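Local coordinates for protein probable threonyl-tRNA synthetase 1 (Aeropyrum pernix, PDB 3A32) that probably catalyses the ATP-dependent attachment of threonine to tRNA(Thr), but lacks the domain needed to deacylate mischarged seryl-tRNA(Thr), at residues K7-T19 against F320-M332. Numbering follows the deposited sequence.
With SO4 (sulfate ion), chain B.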
loop_
_atom_site.group_PDB
_atom_site.type_symbol
_atom_site.label_atom_id
_atom_site.label_comp_id
_atom_site.label_asym_id
_atom_site.label_seq_id
_atom_site.Cartn_x
_atom_site.Cartn_y
_atom_site.Cartn_z
ATOM N N LYS A 7 6.773 -11.995 -28.434
ATOM C CA LYS A 7 6.201 -11.792 -27.020
ATOM C C LYS A 7 6.620 -10.455 -26.425
ATOM O O LYS A 7 7.810 -10.182 -26.236
ATOM C CB LYS A 7 6.553 -12.897 -26.024
ATOM C CG LYS A 7 5.511 -14.035 -25.905
ATOM C CD LYS A 7 5.677 -14.883 -24.616
ATOM C CE LYS A 7 5.201 -16.324 -24.843
ATOM N NZ LYS A 7 5.041 -17.119 -23.597
ATOM N N THR A 8 5.627 -9.617 -26.172
ATOM C CA THR A 8 5.816 -8.353 -25.460
ATOM C C THR A 8 5.369 -8.497 -23.989
ATOM O O THR A 8 4.806 -9.533 -23.606
ATOM C CB THR A 8 5.041 -7.234 -26.179
ATOM O OG1 THR A 8 3.650 -7.483 -26.037
ATOM C CG2 THR A 8 5.411 -7.223 -27.713
ATOM N N HIS A 9 5.666 -7.477 -23.161
ATOM C CA HIS A 9 5.154 -7.381 -21.808
ATOM C C HIS A 9 3.617 -7.517 -21.758
ATOM O O HIS A 9 3.075 -7.952 -20.772
ATOM C CB HIS A 9 5.598 -6.051 -21.174
ATOM C CG HIS A 9 4.897 -4.825 -21.713
ATOM N ND1 HIS A 9 5.279 -4.180 -22.872
ATOM C CD2 HIS A 9 3.845 -4.123 -21.234
ATOM C CE1 HIS A 9 4.500 -3.131 -23.079
ATOM N NE2 HIS A 9 3.620 -3.074 -22.097
ATOM N N ILE A 10 2.912 -7.163 -22.809
ATOM C CA ILE A 10 1.424 -7.368 -22.849
ATOM C C ILE A 10 1.084 -8.860 -22.773
ATOM O O ILE A 10 0.081 -9.241 -22.157
ATOM C CB ILE A 10 0.773 -6.704 -24.140
ATOM C CG1 ILE A 10 0.738 -5.181 -24.015
ATOM C CG2 ILE A 10 -0.673 -7.167 -24.389
ATOM C CD1 ILE A 10 0.756 -4.440 -25.422
ATOM N N ASP A 11 1.917 -9.678 -23.410
ATOM C CA ASP A 11 1.812 -11.139 -23.401
ATOM C C ASP A 11 2.243 -11.739 -22.056
ATOM O O ASP A 11 1.529 -12.545 -21.473
ATOM C CB ASP A 11 2.711 -11.723 -24.518
ATOM C CG ASP A 11 2.230 -11.320 -25.915
ATOM O OD1 ASP A 11 1.013 -11.444 -26.165
ATOM O OD2 ASP A 11 3.046 -10.892 -26.741
ATOM N N TYR A 12 3.429 -11.368 -21.595
ATOM C CA TYR A 12 3.893 -11.778 -20.269
ATOM C C TYR A 12 2.953 -11.340 -19.157
ATOM O O TYR A 12 2.616 -12.161 -18.309
ATOM C CB TYR A 12 5.293 -11.219 -19.996
ATOM C CG TYR A 12 6.347 -11.809 -20.882
ATOM C CD1 TYR A 12 6.621 -13.189 -20.859
ATOM C CD2 TYR A 12 7.030 -11.017 -21.776
ATOM C CE1 TYR A 12 7.577 -13.733 -21.659
ATOM C CE2 TYR A 12 7.996 -11.567 -22.636
ATOM C CZ TYR A 12 8.267 -12.916 -22.543
ATOM O OH TYR A 12 9.235 -13.440 -23.332
ATOM N N ALA A 13 2.518 -10.067 -19.166
ATOM C CA ALA A 13 1.659 -9.591 -18.080
ATOM C C ALA A 13 0.370 -10.429 -18.004
ATOM O O ALA A 13 -0.146 -10.652 -16.928
ATOM C CB ALA A 13 1.334 -8.075 -18.228
ATOM N N TYR A 14 -0.161 -10.830 -19.156
ATOM C CA TYR A 14 -1.402 -11.601 -19.269
ATOM C C TYR A 14 -1.148 -13.050 -18.833
ATOM O O TYR A 14 -1.927 -13.623 -18.036
ATOM C CB TYR A 14 -1.925 -11.535 -20.724
ATOM C CG TYR A 14 -2.919 -12.625 -21.094
ATOM C CD1 TYR A 14 -4.246 -12.544 -20.701
ATOM C CD2 TYR A 14 -2.509 -13.757 -21.805
ATOM C CE1 TYR A 14 -5.167 -13.555 -21.009
ATOM C CE2 TYR A 14 -3.415 -14.810 -22.117
ATOM C CZ TYR A 14 -4.759 -14.679 -21.717
ATOM O OH TYR A 14 -5.677 -15.679 -22.023
ATOM N N GLU A 15 -0.053 -13.644 -19.352
ATOM C CA GLU A 15 0.298 -15.033 -19.019
ATOM C C GLU A 15 0.631 -15.241 -17.533
ATOM O O GLU A 15 0.275 -16.271 -16.945
ATOM C CB GLU A 15 1.433 -15.529 -19.908
ATOM C CG GLU A 15 1.136 -15.532 -21.448
ATOM C CD GLU A 15 2.390 -15.858 -22.300
ATOM O OE1 GLU A 15 3.560 -15.817 -21.789
ATOM O OE2 GLU A 15 2.204 -16.193 -23.492
ATOM N N LEU A 16 1.295 -14.259 -16.920
ATOM C CA LEU A 16 1.610 -14.316 -15.496
ATOM C C LEU A 16 0.408 -13.889 -14.651
ATOM O O LEU A 16 0.492 -13.880 -13.392
ATOM C CB LEU A 16 2.763 -13.360 -15.176
ATOM C CG LEU A 16 4.119 -13.719 -15.789
ATOM C CD1 LEU A 16 5.051 -12.540 -15.740
ATOM C CD2 LEU A 16 4.695 -14.973 -15.070
ATOM N N ASP A 17 -0.668 -13.492 -15.339
ATOM C CA ASP A 17 -1.869 -12.907 -14.703
ATOM C C ASP A 17 -1.529 -11.642 -13.859
ATOM O O ASP A 17 -2.149 -11.361 -12.845
ATOM C CB ASP A 17 -2.637 -13.982 -13.910
ATOM C CG ASP A 17 -4.076 -13.526 -13.484
ATOM O OD1 ASP A 17 -4.790 -12.840 -14.259
ATOM O OD2 ASP A 17 -4.502 -13.882 -12.355
ATOM N N ILE A 18 -0.545 -10.863 -14.296
ATOM C CA ILE A 18 -0.273 -9.568 -13.686
ATOM C C ILE A 18 -1.388 -8.606 -14.097
ATOM O O ILE A 18 -1.872 -7.798 -13.281
ATOM C CB ILE A 18 1.142 -9.059 -14.096
ATOM C CG1 ILE A 18 2.232 -9.996 -13.538
ATOM C CG2 ILE A 18 1.352 -7.591 -13.657
ATOM C CD1 ILE A 18 3.682 -9.586 -13.898
ATOM N N THR A 19 -1.821 -8.696 -15.359
ATOM C CA THR A 19 -2.944 -7.842 -15.837
ATOM C C THR A 19 -3.992 -8.610 -16.583
ATOM O O THR A 19 -3.772 -9.753 -17.012
ATOM C CB THR A 19 -2.493 -6.667 -16.777
ATOM O OG1 THR A 19 -1.684 -7.189 -17.836
ATOM C CG2 THR A 19 -1.666 -5.650 -16.009
ATOM N N PHE A 320 8.275 0.805 -15.990
ATOM C CA PHE A 320 9.407 0.003 -15.490
ATOM C C PHE A 320 9.113 -1.476 -15.553
ATOM O O PHE A 320 9.927 -2.221 -15.980
ATOM C CB PHE A 320 9.771 0.320 -14.018
ATOM C CG PHE A 320 11.074 -0.296 -13.615
ATOM C CD1 PHE A 320 12.265 0.409 -13.778
ATOM C CD2 PHE A 320 11.124 -1.616 -13.160
ATOM C CE1 PHE A 320 13.507 -0.196 -13.469
ATOM C CE2 PHE A 320 12.347 -2.220 -12.837
ATOM C CZ PHE A 320 13.538 -1.514 -12.998
ATOM N N LEU A 321 7.960 -1.884 -15.025
ATOM C CA LEU A 321 7.537 -3.282 -14.999
ATOM C C LEU A 321 7.360 -3.832 -16.425
ATOM O O LEU A 321 7.774 -4.952 -16.690
ATOM C CB LEU A 321 6.272 -3.457 -14.146
ATOM C CG LEU A 321 5.790 -4.910 -14.103
ATOM C CD1 LEU A 321 6.811 -5.805 -13.373
ATOM C CD2 LEU A 321 4.383 -5.042 -13.451
ATOM N N GLY A 322 6.798 -3.038 -17.329
ATOM C CA GLY A 322 6.652 -3.427 -18.726
ATOM C C GLY A 322 7.983 -3.781 -19.375
ATOM O O GLY A 322 8.136 -4.836 -20.003
ATOM N N VAL A 323 8.942 -2.877 -19.232
ATOM C CA VAL A 323 10.235 -3.037 -19.862
ATOM C C VAL A 323 10.979 -4.157 -19.182
ATOM O O VAL A 323 11.614 -4.952 -19.895
ATOM C CB VAL A 323 11.068 -1.777 -19.802
ATOM C CG1 VAL A 323 12.463 -2.028 -20.532
ATOM C CG2 VAL A 323 10.316 -0.613 -20.470
ATOM N N TYR A 324 10.880 -4.244 -17.829
ATOM C CA TYR A 324 11.428 -5.387 -17.096
ATOM C C TYR A 324 10.912 -6.737 -17.655
ATOM O O TYR A 324 11.668 -7.657 -17.885
ATOM C CB TYR A 324 11.157 -5.300 -15.561
ATOM C CG TYR A 324 11.783 -6.471 -14.861
ATOM C CD1 TYR A 324 13.093 -6.390 -14.300
ATOM C CD2 TYR A 324 11.108 -7.691 -14.798
ATOM C CE1 TYR A 324 13.681 -7.500 -13.695
ATOM C CE2 TYR A 324 11.679 -8.802 -14.193
ATOM C CZ TYR A 324 12.969 -8.707 -13.646
ATOM O OH TYR A 324 13.515 -9.846 -13.097
ATOM N N LEU A 325 9.611 -6.859 -17.849
ATOM C CA LEU A 325 9.055 -8.133 -18.320
ATOM C C LEU A 325 9.655 -8.518 -19.688
ATOM O O LEU A 325 9.868 -9.685 -19.934
ATOM C CB LEU A 325 7.507 -8.106 -18.369
ATOM C CG LEU A 325 6.802 -8.071 -17.011
ATOM C CD1 LEU A 325 5.306 -7.657 -17.196
ATOM C CD2 LEU A 325 6.952 -9.446 -16.289
ATOM N N GLU A 326 9.919 -7.542 -20.547
ATOM C CA GLU A 326 10.586 -7.808 -21.808
ATOM C C GLU A 326 12.054 -8.165 -21.670
ATOM O O GLU A 326 12.457 -9.229 -22.136
ATOM C CB GLU A 326 10.307 -6.701 -22.833
ATOM C CG GLU A 326 8.803 -6.735 -23.307
ATOM C CD GLU A 326 8.415 -5.490 -24.138
ATOM O OE1 GLU A 326 9.355 -4.770 -24.492
ATOM O OE2 GLU A 326 7.198 -5.218 -24.411
ATOM N N HIS A 327 12.837 -7.344 -20.962
ATOM C CA HIS A 327 14.253 -7.626 -20.752
ATOM C C HIS A 327 14.477 -9.010 -20.107
ATOM O O HIS A 327 15.442 -9.694 -20.448
ATOM C CB HIS A 327 14.895 -6.507 -19.918
ATOM C CG HIS A 327 16.359 -6.694 -19.647
ATOM N ND1 HIS A 327 17.317 -6.626 -20.637
ATOM C CD2 HIS A 327 17.026 -6.919 -18.493
ATOM C CE1 HIS A 327 18.505 -6.831 -20.106
ATOM N NE2 HIS A 327 18.354 -7.021 -18.807
ATOM N N ARG A 328 13.573 -9.424 -19.213
ATOM C CA ARG A 328 13.712 -10.707 -18.490
ATOM C C ARG A 328 12.737 -11.793 -18.903
ATOM O O ARG A 328 12.605 -12.783 -18.227
ATOM C CB ARG A 328 13.642 -10.499 -16.990
ATOM C CG ARG A 328 14.935 -9.889 -16.448
ATOM C CD ARG A 328 15.823 -10.984 -15.860
ATOM N NE ARG A 328 17.188 -10.518 -15.576
ATOM C CZ ARG A 328 17.565 -9.938 -14.440
ATOM N NH1 ARG A 328 16.649 -9.718 -13.480
ATOM N NH2 ARG A 328 18.851 -9.527 -14.271
ATOM N N ARG A 329 12.062 -11.598 -20.033
ATOM C CA ARG A 329 11.200 -12.625 -20.602
ATOM C C ARG A 329 10.245 -13.247 -19.533
ATOM O O ARG A 329 10.096 -14.514 -19.434
ATOM C CB ARG A 329 12.049 -13.690 -21.329
ATOM C CG ARG A 329 12.609 -13.231 -22.730
ATOM C CD ARG A 329 14.048 -12.841 -22.671
ATOM N NE ARG A 329 14.585 -12.521 -24.003
ATOM C CZ ARG A 329 15.175 -11.368 -24.374
ATOM N NH1 ARG A 329 15.342 -10.337 -23.520
ATOM N NH2 ARG A 329 15.611 -11.250 -25.632
ATOM N N GLY A 330 9.572 -12.367 -18.777
ATOM C CA GLY A 330 8.533 -12.811 -17.913
ATOM C C GLY A 330 9.048 -13.325 -16.575
ATOM O O GLY A 330 8.250 -13.815 -15.774
ATOM N N ARG A 331 10.357 -13.183 -16.322
ATOM C CA ARG A 331 11.005 -13.799 -15.140
ATOM C C ARG A 331 11.199 -12.821 -13.997
ATOM O O ARG A 331 12.087 -11.974 -14.034
ATOM C CB ARG A 331 12.345 -14.447 -15.507
ATOM C CG ARG A 331 12.220 -15.552 -16.541
ATOM C CD ARG A 331 11.488 -16.840 -16.030
ATOM N NE ARG A 331 11.379 -17.860 -17.087
ATOM C CZ ARG A 331 10.980 -19.115 -16.899
ATOM N NH1 ARG A 331 10.602 -19.559 -15.691
ATOM N NH2 ARG A 331 10.960 -19.941 -17.934
ATOM N N MET A 332 10.330 -12.930 -13.002
ATOM C CA MET A 332 10.297 -12.018 -11.860
ATOM C C MET A 332 11.255 -12.483 -10.762
ATOM O O MET A 332 11.416 -13.720 -10.551
ATOM C CB MET A 332 8.877 -11.982 -11.252
ATOM C CG MET A 332 7.754 -11.515 -12.229
ATOM S SD MET A 332 8.119 -9.877 -12.903
ATOM C CE MET A 332 7.852 -8.854 -11.424
HETATM S S SO4 B . 8.797 -17.885 -23.261
HETATM O O1 SO4 B . 9.335 -19.039 -22.519
HETATM O O2 SO4 B . 9.528 -16.615 -23.252
HETATM O O3 SO4 B . 8.852 -18.351 -24.631
HETATM O O4 SO4 B . 7.439 -17.634 -22.780
#
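Tyr12 lays its ring over the turn at Arg329 and Gly330, a worked example of an aromatic side chain packed on a helix C-terminus. From the base outward, Tyr12 CB meets Leu325 CB at 4.2 Å; Tyr12 CD1 rests 3.5 Å from Gly330 CA and Tyr12 CD2 3.6 Å from Leu325 O. CE1 reaches Arg329 C and CZ reaches Arg329 CA, while the backbone N of Gly330 sits above the ring centre. At the tip, OH touches Arg329 CG. Tyr12 OH also gives a 3.2 Å hydrogen bond to SO4 O2, of a sulfate that likely came from the crystallisation solution and whose O4 accepts from Lys7 NZ. An alanine here would remove the ring and would probably leave a gap over the Arg329-Gly330 backbone and beside Leu325 O. Deeper in, Leu325 packs CD2 against Leu16 CD1 and meets Ile18 CD1 end to end. Glu326 OE2 takes two nearly straight bonds: His9 N meets the anti lone pair of Glu326 OE2 at 3.0 Å, and His9 ND1, with the oxygen in the ring plane, comes at 2.7 Å from above the carboxylate plane. With CG of His9 set between its backbone N and carbonyl carbon (chi1 72°), the ring folds back to bring ND1 to that oxygen. Segments 9-15, begun by a Thr8-Asp11 capping box, and 320-327 run at 93° to each other; helix 317-327, ending in a Schellman motif, belongs to the class II synthetase core.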